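PDB 2ZQ5: sulfotransferase from Mycobacterium tuberculosis, which probably transfers a sulfuryl group from a phosphosulfate donor to an acceptor that is not established. Local coordinates for residues A[51-57]-A[274-279]; A[7-11]-A[58-62]; A[93-99]-A[230-236]; A[185-189]-A[292-296]. All blocks are in the same frame, centred on the assembly; numbering follows the deposited sequence.

How the contacts relate
From the N terminus, residues 7-11 return onto helix 55-81 at 58-62, so contact 2 closes the first loop around helices 13-24 and 36-50. Contact 1 opens before that, at 51-57, and crosses contact 2; the two touch, L53 against V10 and N61. Its partner 274-279 comes much later, and contact 3 is nested inside, pairing two neighbouring strands, 94-97 and 227-231, of the five-stranded parallel sheet. Contact 4, from 185-189 to 292-296, crosses contacts 3 and 1 and touches contact 3 through W293. Contact 2 thus holds the N-terminal segment, contact 1 ties the junction of helices 36-50 and 55-81 to the loop before helix 282-304, and contact 4 joins another loop to that helix.

Contact 1: residues A[51-57]-A[274-279]; sequences AGLTVLG and EGWSTK
Segments 51-57 and 274-279 run roughly antiparallel, with a single backbone bridge at L53 and S277 (CA-CA 4.3 Å). A51 O, just past helix 36-50, accepts from S277 OG at 2.6 Å. G52 leaves helical geometry with positive phi (51/42), and its O accepts from T278 N at 3.0 Å; a water spans G52 O (3.0 Å) and T278 OG1 (2.8 Å). L53 is extended (-67/145), its CA 3.4 Å from W276 O. T54 (-92/-176) donates its N to W276 O at 3.0 Å. With chi1 p, its OG1 donates to G275 O at 2.7 Å while accepting from G57 N at 3.0 Å, which makes T54 the N-cap of helix 55-81. L56 sets CD2 at the edge of the W276 indole, 3.7 Å from CD1. G57 CA reaches W276 O at 3.3 Å; a CB here would clash with that oxygen. S277 OG also accepts from K279 N at 2.9 Å, an ST turn. Backbone and hydroxyl groups do most of the joining: A51 O, G52 O and T54 N find their partners in the facing loop, T54 OG1 caps G57 N, and no charged pair links the segments.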
loop_
_atom_site.group_PDB
_atom_site.type_symbol
_atom_site.label_atom_id
_atom_site.label_comp_id
_atom_site.label_asym_id
_atom_site.label_seq_id
_atom_site.Cartn_x
_atom_site.Cartn_y
_atom_site.Cartn_z
ATOM N N ALA A 51 2.590 21.162 -4.459
ATOM C CA ALA A 51 2.477 20.590 -3.122
ATOM C C ALA A 51 2.782 21.550 -1.972
ATOM O O ALA A 51 2.552 21.213 -0.812
ATOM C CB ALA A 51 3.357 19.348 -3.015
ATOM N N GLY A 52 3.297 22.737 -2.291
ATOM C CA GLY A 52 3.610 23.715 -1.258
ATOM C C GLY A 52 4.455 23.156 -0.129
ATOM O O GLY A 52 4.220 23.449 1.046
ATOM N N LEU A 53 5.456 22.359 -0.480
ATOM C CA LEU A 53 6.316 21.744 0.517
ATOM C C LEU A 53 7.193 22.729 1.279
ATOM O O LEU A 53 7.649 23.731 0.734
ATOM C CB LEU A 53 7.213 20.688 -0.139
ATOM C CG LEU A 53 6.501 19.523 -0.831
ATOM C CD1 LEU A 53 7.546 18.580 -1.408
ATOM C CD2 LEU A 53 5.602 18.791 0.154
ATOM N N THR A 54 7.406 22.425 2.553
ATOM C CA THR A 54 8.255 23.228 3.422
ATOM C C THR A 54 9.646 22.608 3.329
ATOM O O THR A 54 9.863 21.678 2.555
ATOM C CB THR A 54 7.799 23.128 4.878
ATOM O OG1 THR A 54 7.803 21.749 5.278
ATOM C CG2 THR A 54 6.398 23.696 5.041
ATOM N N VAL A 55 10.588 23.120 4.113
ATOM C CA VAL A 55 11.939 22.570 4.110
ATOM C C VAL A 55 11.855 21.123 4.582
ATOM O O VAL A 55 12.488 20.231 4.014
ATOM C CB VAL A 55 12.864 23.365 5.057
ATOM C CG1 VAL A 55 14.208 22.660 5.200
ATOM C CG2 VAL A 55 13.066 24.768 4.513
ATOM N N LEU A 56 11.062 20.897 5.624
ATOM C CA LEU A 56 10.880 19.561 6.176
ATOM C C LEU A 56 10.164 18.653 5.181
ATOM O O LEU A 56 10.559 17.505 4.986
ATOM C CB LEU A 56 10.073 19.628 7.475
ATOM C CG LEU A 56 9.672 18.281 8.085
ATOM C CD1 LEU A 56 10.916 17.481 8.442
ATOM C CD2 LEU A 56 8.820 18.516 9.323
ATOM N N GLY A 57 9.107 19.169 4.559
ATOM C CA GLY A 57 8.360 18.380 3.596
ATOM C C GLY A 57 9.208 17.926 2.423
ATOM O O GLY A 57 9.093 16.787 1.958
ATOM N N GLU A 274 1.946 16.716 9.218
ATOM C CA GLU A 274 2.055 17.994 9.907
ATOM C C GLU A 274 3.425 18.644 9.697
ATOM O O GLU A 274 4.463 18.024 9.929
ATOM C CB GLU A 274 1.790 17.800 11.402
ATOM C CG GLU A 274 1.630 19.094 12.179
ATOM C CD GLU A 274 1.122 18.859 13.588
ATOM O OE1 GLU A 274 1.839 18.213 14.380
ATOM O OE2 GLU A 274 0.002 19.315 13.900
ATOM N N GLY A 275 3.416 19.893 9.242
ATOM C CA GLY A 275 4.657 20.611 9.014
ATOM C C GLY A 275 5.352 20.348 7.690
ATOM O O GLY A 275 6.397 20.934 7.418
ATOM N N TRP A 276 4.785 19.482 6.855
ATOM C CA TRP A 276 5.396 19.164 5.565
ATOM C C TRP A 276 4.975 20.086 4.429
ATOM O O TRP A 276 5.649 20.163 3.401
ATOM C CB TRP A 276 5.053 17.731 5.146
ATOM C CG TRP A 276 5.620 16.658 6.010
ATOM C CD1 TRP A 276 6.375 16.813 7.136
ATOM C CD2 TRP A 276 5.464 15.248 5.820
ATOM N NE1 TRP A 276 6.700 15.583 7.661
ATOM C CE2 TRP A 276 6.153 14.605 6.872
ATOM C CE3 TRP A 276 4.808 14.464 4.861
ATOM C CZ2 TRP A 276 6.202 13.212 6.997
ATOM C CZ3 TRP A 276 4.857 13.075 4.984
ATOM C CH2 TRP A 276 5.552 12.467 6.046
ATOM N N SER A 277 3.860 20.786 4.615
ATOM C CA SER A 277 3.336 21.648 3.565
ATOM C C SER A 277 2.422 22.734 4.107
ATOM O O SER A 277 1.785 22.560 5.143
ATOM C CB SER A 277 2.553 20.785 2.563
ATOM O OG SER A 277 1.764 21.567 1.682
ATOM N N THR A 278 2.364 23.858 3.396
ATOM C CA THR A 278 1.491 24.953 3.789
ATOM C C THR A 278 0.231 24.907 2.927
ATOM O O THR A 278 -0.708 25.676 3.145
ATOM C CB THR A 278 2.177 26.328 3.606
ATOM O OG1 THR A 278 2.635 26.467 2.256
ATOM C CG2 THR A 278 3.352 26.462 4.560
ATOM N N LYS A 279 0.217 23.989 1.960
ATOM C CA LYS A 279 -0.908 23.823 1.038
ATOM C C LYS A 279 -1.806 22.637 1.398
ATOM O O LYS A 279 -3.031 22.751 1.374
ATOM C CB LYS A 279 -0.382 23.646 -0.392
ATOM C CG LYS A 279 -1.445 23.390 -1.457
ATOM C CD LYS A 279 -2.375 24.584 -1.618
ATOM C CE LYS A 279 -3.279 24.409 -2.833
ATOM N NZ LYS A 279 -4.272 25.516 -2.979
HETATM O O HOH W 1 5.309 26.108 1.722
#

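Contact 2: residues A[7-11]-A[58-62]; sequences RKDVA and SKMNR
An irregular N-terminal segment, 7-11, lies across one side of the turn 58-62 of helix 55-81, its closest backbone approach being V10 to S58 (CA-CA 4.8 Å). D9 is extended (-71/149), V10 turns (-82/-70) and A11 is extended again (171/170); the turn at V10 presents its O to R62. S58 points its CB toward the segment and is pressed beneath successive carbonyls: CB lies 3.0 Å from K8 O and 3.5 Å from D9 O. Its chi1 of 55° (p) turns OG back to its own helix, where it bonds to T54 O and V55 O. Continuing along the helix, N61 (chi1 m) offers its backbone and CB to V10 CG1, which is 4.1 Å from N61 C and 4.5 Å from N61 CB. One turn on from S58, R62 N closes the regular helical bond to S58 O at 2.9 Å. The R62 side chain starts out extended (chi1 t, chi2 t), then bends at chi3 (53°), bringing NH1 to V10 O, the hydrogen bond across the contact, at 3.0 Å and 166°. V10 O meets the guanidinium in its plane, while V10 CG1 lies 4.0 Å from R62 CB. Helix 36-50 covers V10 from another direction through Y47 and Q48, and L53 touches it too. The N-terminal segment is therefore wedged where helices 36-50 and 55-81 meet, just before helix 13-24 begins.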
loop_
_atom_site.group_PDB
_atom_site.type_symbol
_atom_site.label_atom_id
_atom_site.label_comp_id
_atom_site.label_asym_id
_atom_site.label_seq_id
_atom_site.Cartn_x
_atom_site.Cartn_y
_atom_site.Cartn_z
ATOM N N ARG A 7 17.181 23.752 0.033
ATOM C CA ARG A 7 15.961 24.603 0.118
ATOM C C ARG A 7 14.693 23.754 0.142
ATOM O O ARG A 7 14.699 22.637 0.661
ATOM C CB ARG A 7 15.913 25.589 -1.058
ATOM C CG ARG A 7 15.783 24.959 -2.441
ATOM C CD ARG A 7 16.920 23.998 -2.740
ATOM N NE ARG A 7 17.249 23.969 -4.162
ATOM C CZ ARG A 7 17.744 25.004 -4.832
ATOM N NH1 ARG A 7 17.965 26.155 -4.210
ATOM N NH2 ARG A 7 18.022 24.890 -6.123
ATOM N N LYS A 8 13.609 24.283 -0.418
ATOM C CA LYS A 8 12.343 23.560 -0.438
ATOM C C LYS A 8 12.184 22.624 -1.630
ATOM O O LYS A 8 11.181 21.922 -1.741
ATOM C CB LYS A 8 11.174 24.546 -0.384
ATOM C CG LYS A 8 11.073 25.288 0.942
ATOM C CD LYS A 8 9.832 26.159 1.013
ATOM C CE LYS A 8 9.875 27.275 -0.017
ATOM N NZ LYS A 8 8.689 28.164 0.111
ATOM N N ASP A 9 13.170 22.615 -2.521
ATOM C CA ASP A 9 13.128 21.730 -3.679
ATOM C C ASP A 9 13.338 20.302 -3.193
ATOM O O ASP A 9 14.031 20.076 -2.199
ATOM C CB ASP A 9 14.233 22.093 -4.673
ATOM C CG ASP A 9 13.799 23.147 -5.671
ATOM O OD1 ASP A 9 13.244 24.183 -5.253
ATOM O OD2 ASP A 9 14.024 22.936 -6.880
ATOM N N VAL A 10 12.733 19.339 -3.881
ATOM C CA VAL A 10 12.886 17.942 -3.502
ATOM C C VAL A 10 14.201 17.418 -4.073
ATOM O O VAL A 10 15.148 17.173 -3.327
ATOM C CB VAL A 10 11.709 17.085 -4.023
ATOM C CG1 VAL A 10 11.888 15.636 -3.594
ATOM C CG2 VAL A 10 10.393 17.631 -3.482
ATOM N N ALA A 11 14.252 17.267 -5.396
ATOM C CA ALA A 11 15.443 16.784 -6.092
ATOM C C ALA A 11 15.113 16.523 -7.557
ATOM O O ALA A 11 13.950 16.550 -7.950
ATOM C CB ALA A 11 15.952 15.497 -5.443
ATOM N N SER A 58 10.062 18.816 1.933
ATOM C CA SER A 58 10.935 18.486 0.812
ATOM C C SER A 58 11.964 17.441 1.234
ATOM O O SER A 58 12.277 16.522 0.474
ATOM C CB SER A 58 11.643 19.743 0.304
ATOM O OG SER A 58 12.332 20.394 1.353
ATOM N N LYS A 59 12.483 17.575 2.449
ATOM C CA LYS A 59 13.467 16.626 2.956
ATOM C C LYS A 59 12.838 15.242 3.084
ATOM O O LYS A 59 13.439 14.237 2.698
ATOM C CB LYS A 59 13.996 17.077 4.322
ATOM C CG LYS A 59 14.968 16.091 4.955
ATOM C CD LYS A 59 15.376 16.519 6.358
ATOM C CE LYS A 59 16.300 15.488 6.993
ATOM N NZ LYS A 59 16.679 15.849 8.387
ATOM N N MET A 60 11.619 15.195 3.614
ATOM C CA MET A 60 10.927 13.926 3.796
ATOM C C MET A 60 10.616 13.245 2.470
ATOM O O MET A 60 10.872 12.054 2.303
ATOM C CB MET A 60 9.629 14.130 4.585
ATOM C CG MET A 60 9.840 14.638 6.005
ATOM S SD MET A 60 10.969 13.594 6.958
ATOM C CE MET A 60 9.953 12.178 7.238
ATOM N N ASN A 61 10.072 13.993 1.518
ATOM C CA ASN A 61 9.752 13.386 0.238
ATOM C C ASN A 61 10.998 12.992 -0.542
ATOM O O ASN A 61 10.972 12.032 -1.314
ATOM C CB ASN A 61 8.843 14.309 -0.570
ATOM C CG ASN A 61 7.424 14.302 -0.046
ATOM O OD1 ASN A 61 6.765 13.262 -0.037
ATOM N ND2 ASN A 61 6.948 15.457 0.408
ATOM N N ARG A 62 12.092 13.720 -0.342
ATOM C CA ARG A 62 13.335 13.377 -1.017
ATOM C C ARG A 62 13.753 12.009 -0.477
ATOM O O ARG A 62 14.197 11.135 -1.225
ATOM C CB ARG A 62 14.407 14.434 -0.722
ATOM C CG ARG A 62 15.779 14.122 -1.298
ATOM C CD ARG A 62 16.705 15.342 -1.262
ATOM N NE ARG A 62 16.805 15.948 0.066
ATOM C CZ ARG A 62 16.219 17.088 0.420
ATOM N NH1 ARG A 62 15.479 17.762 -0.452
ATOM N NH2 ARG A 62 16.372 17.561 1.649
#

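Contact 3: residues A[93-99]-A[230-236]; sequences PIFVTGL and LKNPSHL
Strands 94-97 and 227-231 pair in parallel, F95 with L230 (CA-CA 4.8 Å) and V96 with K231 (4.5 Å). Three backbone bonds form the ladder: L230 N to I94 O (2.8 Å), V96 N to L230 O (2.7 Å) and N232 N to V96 O (3.2 Å). Where the strands part, T97 OG1 (chi1 t) donates to N232 O at 2.8 Å. N232 ND2 gives a bond to S234 OG at 2.8 Å, and that hydroxyl also pairs with Y209 OH. K231 NZ turns away to a salt bridge with E173 and to hydrogen bonds with T104 and T105 OG1. On the F95 face, L230 CD2 sits 3.9 Å above the F95 ring centroid in a CH-pi contact, and the edge of F95 meets the H235 face in a T-shaped pair (centroids 4.9 Å, planes at 87°). Near the loop, L99 CD1 touches L236 CD1 at 3.9 Å. A central parallel strand leading through G98 into a loop and helix 104-111 is the P-loop-like layout which, in sulfotransferases, binds the phosphosulfate donor. The other edge of strand 94-97 is bonded to strand 250-255. Helix 206-219 covers F95 and L230, helix 104-111 covers V96, and helix 282-304 packs on P233, L99 and L236.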
loop_
_atom_site.group_PDB
_atom_site.type_symbol
_atom_site.label_atom_id
_atom_site.label_comp_id
_atom_site.label_asym_id
_atom_site.label_seq_id
_atom_site.Cartn_x
_atom_site.Cartn_y
_atom_site.Cartn_z
ATOM N N PRO A 93 -4.418 -15.936 -5.241
ATOM C CA PRO A 93 -4.034 -15.042 -4.144
ATOM C C PRO A 93 -5.245 -14.241 -3.682
ATOM O O PRO A 93 -6.181 -14.021 -4.456
ATOM C CB PRO A 93 -2.972 -14.150 -4.785
ATOM C CG PRO A 93 -3.439 -14.069 -6.226
ATOM C CD PRO A 93 -3.793 -15.515 -6.508
ATOM N N ILE A 94 -5.230 -13.819 -2.422
ATOM C CA ILE A 94 -6.314 -13.014 -1.872
ATOM C C ILE A 94 -5.856 -11.563 -1.780
ATOM O O ILE A 94 -4.775 -11.273 -1.257
ATOM C CB ILE A 94 -6.722 -13.486 -0.462
ATOM C CG1 ILE A 94 -7.325 -14.890 -0.539
ATOM C CG2 ILE A 94 -7.721 -12.507 0.150
ATOM C CD1 ILE A 94 -7.678 -15.483 0.810
ATOM N N PHE A 95 -6.681 -10.664 -2.307
ATOM C CA PHE A 95 -6.404 -9.233 -2.278
ATOM C C PHE A 95 -7.478 -8.516 -1.477
ATOM O O PHE A 95 -8.667 -8.619 -1.788
ATOM C CB PHE A 95 -6.387 -8.664 -3.698
ATOM C CG PHE A 95 -5.134 -8.974 -4.464
ATOM C CD1 PHE A 95 -4.099 -8.048 -4.523
ATOM C CD2 PHE A 95 -4.987 -10.186 -5.131
ATOM C CE1 PHE A 95 -2.930 -8.325 -5.237
ATOM C CE2 PHE A 95 -3.822 -10.471 -5.848
ATOM C CZ PHE A 95 -2.795 -9.540 -5.900
ATOM N N VAL A 96 -7.060 -7.804 -0.438
ATOM C CA VAL A 96 -7.983 -7.040 0.384
ATOM C C VAL A 96 -7.829 -5.574 0.003
ATOM O O VAL A 96 -6.716 -5.087 -0.192
ATOM C CB VAL A 96 -7.661 -7.179 1.891
ATOM C CG1 VAL A 96 -8.604 -6.302 2.714
ATOM C CG2 VAL A 96 -7.780 -8.631 2.321
ATOM N N THR A 97 -8.945 -4.866 -0.121
ATOM C CA THR A 97 -8.865 -3.456 -0.449
ATOM C C THR A 97 -10.067 -2.717 0.116
ATOM O O THR A 97 -11.045 -3.333 0.559
ATOM C CB THR A 97 -8.736 -3.233 -1.982
ATOM O OG1 THR A 97 -8.351 -1.877 -2.231
ATOM C CG2 THR A 97 -10.046 -3.526 -2.696
ATOM N N GLY A 98 -9.972 -1.394 0.113
ATOM C CA GLY A 98 -11.021 -0.551 0.649
ATOM C C GLY A 98 -10.351 0.669 1.246
ATOM O O GLY A 98 -9.124 0.758 1.259
ATOM N N LEU A 99 -11.144 1.614 1.735
ATOM C CA LEU A 99 -10.594 2.828 2.331
ATOM C C LEU A 99 -9.992 2.566 3.697
ATOM O O LEU A 99 -10.287 1.560 4.342
ATOM C CB LEU A 99 -11.685 3.890 2.488
ATOM C CG LEU A 99 -12.014 4.790 1.297
ATOM C CD1 LEU A 99 -12.281 3.971 0.050
ATOM C CD2 LEU A 99 -13.226 5.646 1.654
ATOM N N LEU A 230 -2.697 -10.129 0.195
ATOM C CA LEU A 230 -2.259 -8.749 0.011
ATOM C C LEU A 230 -3.329 -7.767 0.453
ATOM O O LEU A 230 -4.505 -8.113 0.529
ATOM C CB LEU A 230 -1.967 -8.474 -1.471
ATOM C CG LEU A 230 -0.963 -9.302 -2.282
ATOM C CD1 LEU A 230 0.357 -9.370 -1.526
ATOM C CD2 LEU A 230 -1.502 -10.710 -2.543
ATOM N N LYS A 231 -2.913 -6.540 0.750
ATOM C CA LYS A 231 -3.860 -5.491 1.113
ATOM C C LYS A 231 -3.287 -4.143 0.695
ATOM O O LYS A 231 -2.122 -3.846 0.966
ATOM C CB LYS A 231 -4.155 -5.492 2.616
ATOM C CG LYS A 231 -5.320 -4.571 3.004
ATOM C CD LYS A 231 -4.871 -3.182 3.444
ATOM C CE LYS A 231 -4.379 -3.202 4.885
ATOM N NZ LYS A 231 -4.292 -1.832 5.471
ATOM N N ASN A 232 -4.103 -3.331 0.033
ATOM C CA ASN A 232 -3.649 -2.016 -0.405
ATOM C C ASN A 232 -4.770 -1.218 -1.053
ATOM O O ASN A 232 -5.629 -1.778 -1.729
ATOM C CB ASN A 232 -2.515 -2.166 -1.421
ATOM C CG ASN A 232 -1.692 -0.905 -1.560
ATOM O OD1 ASN A 232 -1.210 -0.355 -0.568
ATOM N ND2 ASN A 232 -1.511 -0.446 -2.797
ATOM N N PRO A 233 -4.778 0.110 -0.848
ATOM C CA PRO A 233 -5.822 0.939 -1.453
ATOM C C PRO A 233 -5.772 0.973 -2.991
ATOM O O PRO A 233 -6.792 1.189 -3.635
ATOM C CB PRO A 233 -5.553 2.318 -0.854
ATOM C CG PRO A 233 -5.022 1.994 0.505
ATOM C CD PRO A 233 -4.068 0.852 0.213
ATOM N N SER A 234 -4.596 0.754 -3.581
ATOM C CA SER A 234 -4.471 0.814 -5.040
ATOM C C SER A 234 -5.348 -0.183 -5.786
ATOM O O SER A 234 -5.743 0.056 -6.926
ATOM C CB SER A 234 -3.016 0.597 -5.471
ATOM O OG SER A 234 -2.631 -0.757 -5.293
ATOM N N HIS A 235 -5.663 -1.297 -5.142
ATOM C CA HIS A 235 -6.464 -2.322 -5.787
ATOM C C HIS A 235 -7.841 -1.821 -6.206
ATOM O O HIS A 235 -8.473 -2.391 -7.092
ATOM C CB HIS A 235 -6.511 -3.543 -4.869
ATOM C CG HIS A 235 -5.147 -4.079 -4.560
ATOM N ND1 HIS A 235 -4.776 -4.543 -3.317
ATOM C CD2 HIS A 235 -4.038 -4.150 -5.333
ATOM C CE1 HIS A 235 -3.494 -4.867 -3.337
ATOM N NE2 HIS A 235 -3.023 -4.637 -4.548
ATOM N N LEU A 236 -8.292 -0.731 -5.592
ATOM C CA LEU A 236 -9.577 -0.136 -5.955
ATOM C C LEU A 236 -9.466 0.525 -7.327
ATOM O O LEU A 236 -10.394 0.464 -8.141
ATOM C CB LEU A 236 -9.972 0.950 -4.953
ATOM C CG LEU A 236 -10.357 0.530 -3.540
ATOM C CD1 LEU A 236 -10.499 1.766 -2.662
ATOM C CD2 LEU A 236 -11.665 -0.253 -3.577
#

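Contact 4: residues A[185-189]-A[292-296]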
loop_
_atom_site.group_PDB
_atom_site.type_symbol
_atom_site.label_atom_id
_atom_site.label_comp_id
_atom_site.label_asym_id
_atom_site.label_seq_id
_atom_site.Cartn_x
_atom_site.Cartn_y
_atom_site.Cartn_z
ATOM N N VAL A 185 -1.258 5.367 -5.112
ATOM C CA VAL A 185 -2.227 6.377 -4.699
ATOM C C VAL A 185 -1.885 6.906 -3.306
ATOM O O VAL A 185 -2.623 7.714 -2.740
ATOM C CB VAL A 185 -3.686 5.838 -4.710
ATOM C CG1 VAL A 185 -4.116 5.536 -6.137
ATOM C CG2 VAL A 185 -3.806 4.600 -3.839
ATOM N N SER A 186 -0.756 6.461 -2.756
ATOM C CA SER A 186 -0.334 6.922 -1.437
ATOM C C SER A 186 0.120 8.377 -1.500
ATOM O O SER A 186 -0.120 9.157 -0.578
ATOM C CB SER A 186 0.814 6.053 -0.907
ATOM O OG SER A 186 1.989 6.209 -1.694
ATOM N N TYR A 187 0.757 8.747 -2.603
ATOM C CA TYR A 187 1.281 10.100 -2.756
ATOM C C TYR A 187 0.236 11.196 -2.653
ATOM O O TYR A 187 0.421 12.159 -1.908
ATOM C CB TYR A 187 2.037 10.226 -4.081
ATOM C CG TYR A 187 3.157 9.223 -4.217
ATOM C CD1 TYR A 187 4.136 9.107 -3.231
ATOM C CD2 TYR A 187 3.218 8.365 -5.310
ATOM C CE1 TYR A 187 5.149 8.153 -3.328
ATOM C CE2 TYR A 187 4.226 7.407 -5.417
ATOM C CZ TYR A 187 5.183 7.308 -4.423
ATOM O OH TYR A 187 6.167 6.348 -4.514
ATOM N N GLU A 188 -0.861 11.050 -3.386
ATOM C CA GLU A 188 -1.911 12.057 -3.381
ATOM C C GLU A 188 -2.696 12.129 -2.071
ATOM O O GLU A 188 -3.438 13.081 -1.846
ATOM C CB GLU A 188 -2.860 11.823 -4.556
ATOM C CG GLU A 188 -3.762 10.614 -4.415
ATOM C CD GLU A 188 -4.428 10.263 -5.722
ATOM O OE1 GLU A 188 -3.727 9.757 -6.627
ATOM O OE2 GLU A 188 -5.645 10.508 -5.855
ATOM N N ALA A 189 -2.532 11.128 -1.211
ATOM C CA ALA A 189 -3.218 11.109 0.077
ATOM C C ALA A 189 -2.325 11.694 1.177
ATOM O O ALA A 189 -2.752 11.844 2.319
ATOM C CB ALA A 189 -3.619 9.680 0.430
ATOM N N THR A 292 -9.985 11.758 -4.446
ATOM C CA THR A 292 -9.261 10.495 -4.490
ATOM C C THR A 292 -10.100 9.260 -4.208
ATOM O O THR A 292 -10.141 8.329 -5.015
ATOM C CB THR A 292 -8.084 10.496 -3.495
ATOM O OG1 THR A 292 -7.144 11.502 -3.882
ATOM C CG2 THR A 292 -7.388 9.137 -3.470
ATOM N N TRP A 293 -10.778 9.246 -3.067
ATOM C CA TRP A 293 -11.551 8.074 -2.693
ATOM C C TRP A 293 -12.867 7.857 -3.419
ATOM O O TRP A 293 -13.330 6.718 -3.517
ATOM C CB TRP A 293 -11.712 8.051 -1.172
ATOM C CG TRP A 293 -10.355 8.095 -0.528
ATOM C CD1 TRP A 293 -9.843 9.098 0.241
ATOM C CD2 TRP A 293 -9.276 7.174 -0.754
ATOM N NE1 TRP A 293 -8.510 8.870 0.496
ATOM C CE2 TRP A 293 -8.137 7.696 -0.103
ATOM C CE3 TRP A 293 -9.162 5.963 -1.452
ATOM C CZ2 TRP A 293 -6.896 7.050 -0.129
ATOM C CZ3 TRP A 293 -7.927 5.319 -1.479
ATOM C CH2 TRP A 293 -6.811 5.866 -0.821
ATOM N N SER A 294 -13.478 8.918 -3.938
ATOM C CA SER A 294 -14.708 8.709 -4.692
ATOM C C SER A 294 -14.304 8.099 -6.035
ATOM O O SER A 294 -15.027 7.274 -6.590
ATOM C CB SER A 294 -15.487 10.020 -4.880
ATOM O OG SER A 294 -14.747 11.009 -5.569
ATOM N N ARG A 295 -13.142 8.495 -6.550
ATOM C CA ARG A 295 -12.651 7.928 -7.806
ATOM C C ARG A 295 -12.296 6.460 -7.580
ATOM O O ARG A 295 -12.640 5.598 -8.385
ATOM C CB ARG A 295 -11.412 8.683 -8.310
ATOM C CG ARG A 295 -11.735 9.968 -9.047
ATOM C CD ARG A 295 -10.522 10.566 -9.756
ATOM N NE ARG A 295 -9.569 11.192 -8.840
ATOM C CZ ARG A 295 -8.419 10.648 -8.447
ATOM N NH1 ARG A 295 -8.051 9.448 -8.881
ATOM N NH2 ARG A 295 -7.628 11.324 -7.623
ATOM N N GLY A 296 -11.616 6.176 -6.474
ATOM C CA GLY A 296 -11.237 4.807 -6.172
ATOM C C GLY A 296 -12.425 3.865 -6.100
ATOM O O GLY A 296 -12.432 2.810 -6.732
HETATM O O HOH W 2 -6.172 12.780 -1.476
HETATM O O HOH W 3 -5.066 9.067 -8.880
#
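The W293 indole of helix 282-304 rests against two small side chains of the loop 185-189: its CZ2 is 4.2 Å from A189 CB, and its CH2 4.4 Å from V185 CG2. Both contacts are oblique to the ring system, and P233 touches the same tryptophan, so the indole lies between this loop and the turn that follows strand 227-231. Beside this apolar patch stands E188, in a short run of helical backbone angles that lacks regular helical bonding. Its carboxylate reaches over to the helix, where OE2 forms a salt bridge with R295 NH2 at 2.8 Å and lies 2.7 Å from T292 OG1. T292 and R295 are three residues apart, so they project from the same side of the helix and can meet one oxygen together. Two waters widen the link: one donates to E188 O (2.8 Å) and to T292 OG1 (2.9 Å), the other donates to E188 OE1 (2.7 Å) and accepts from R295 NH1 (3.0 Å). R295 NH2 has a second carboxylate partner, D291, one turn earlier in its own helix, while A197 of helix 194-201 and F237 pack around the charged groups. The charge of a buried acid, E188, is thus partly offset by an arginine it shares with D291, with a water at its other carboxylate oxygen.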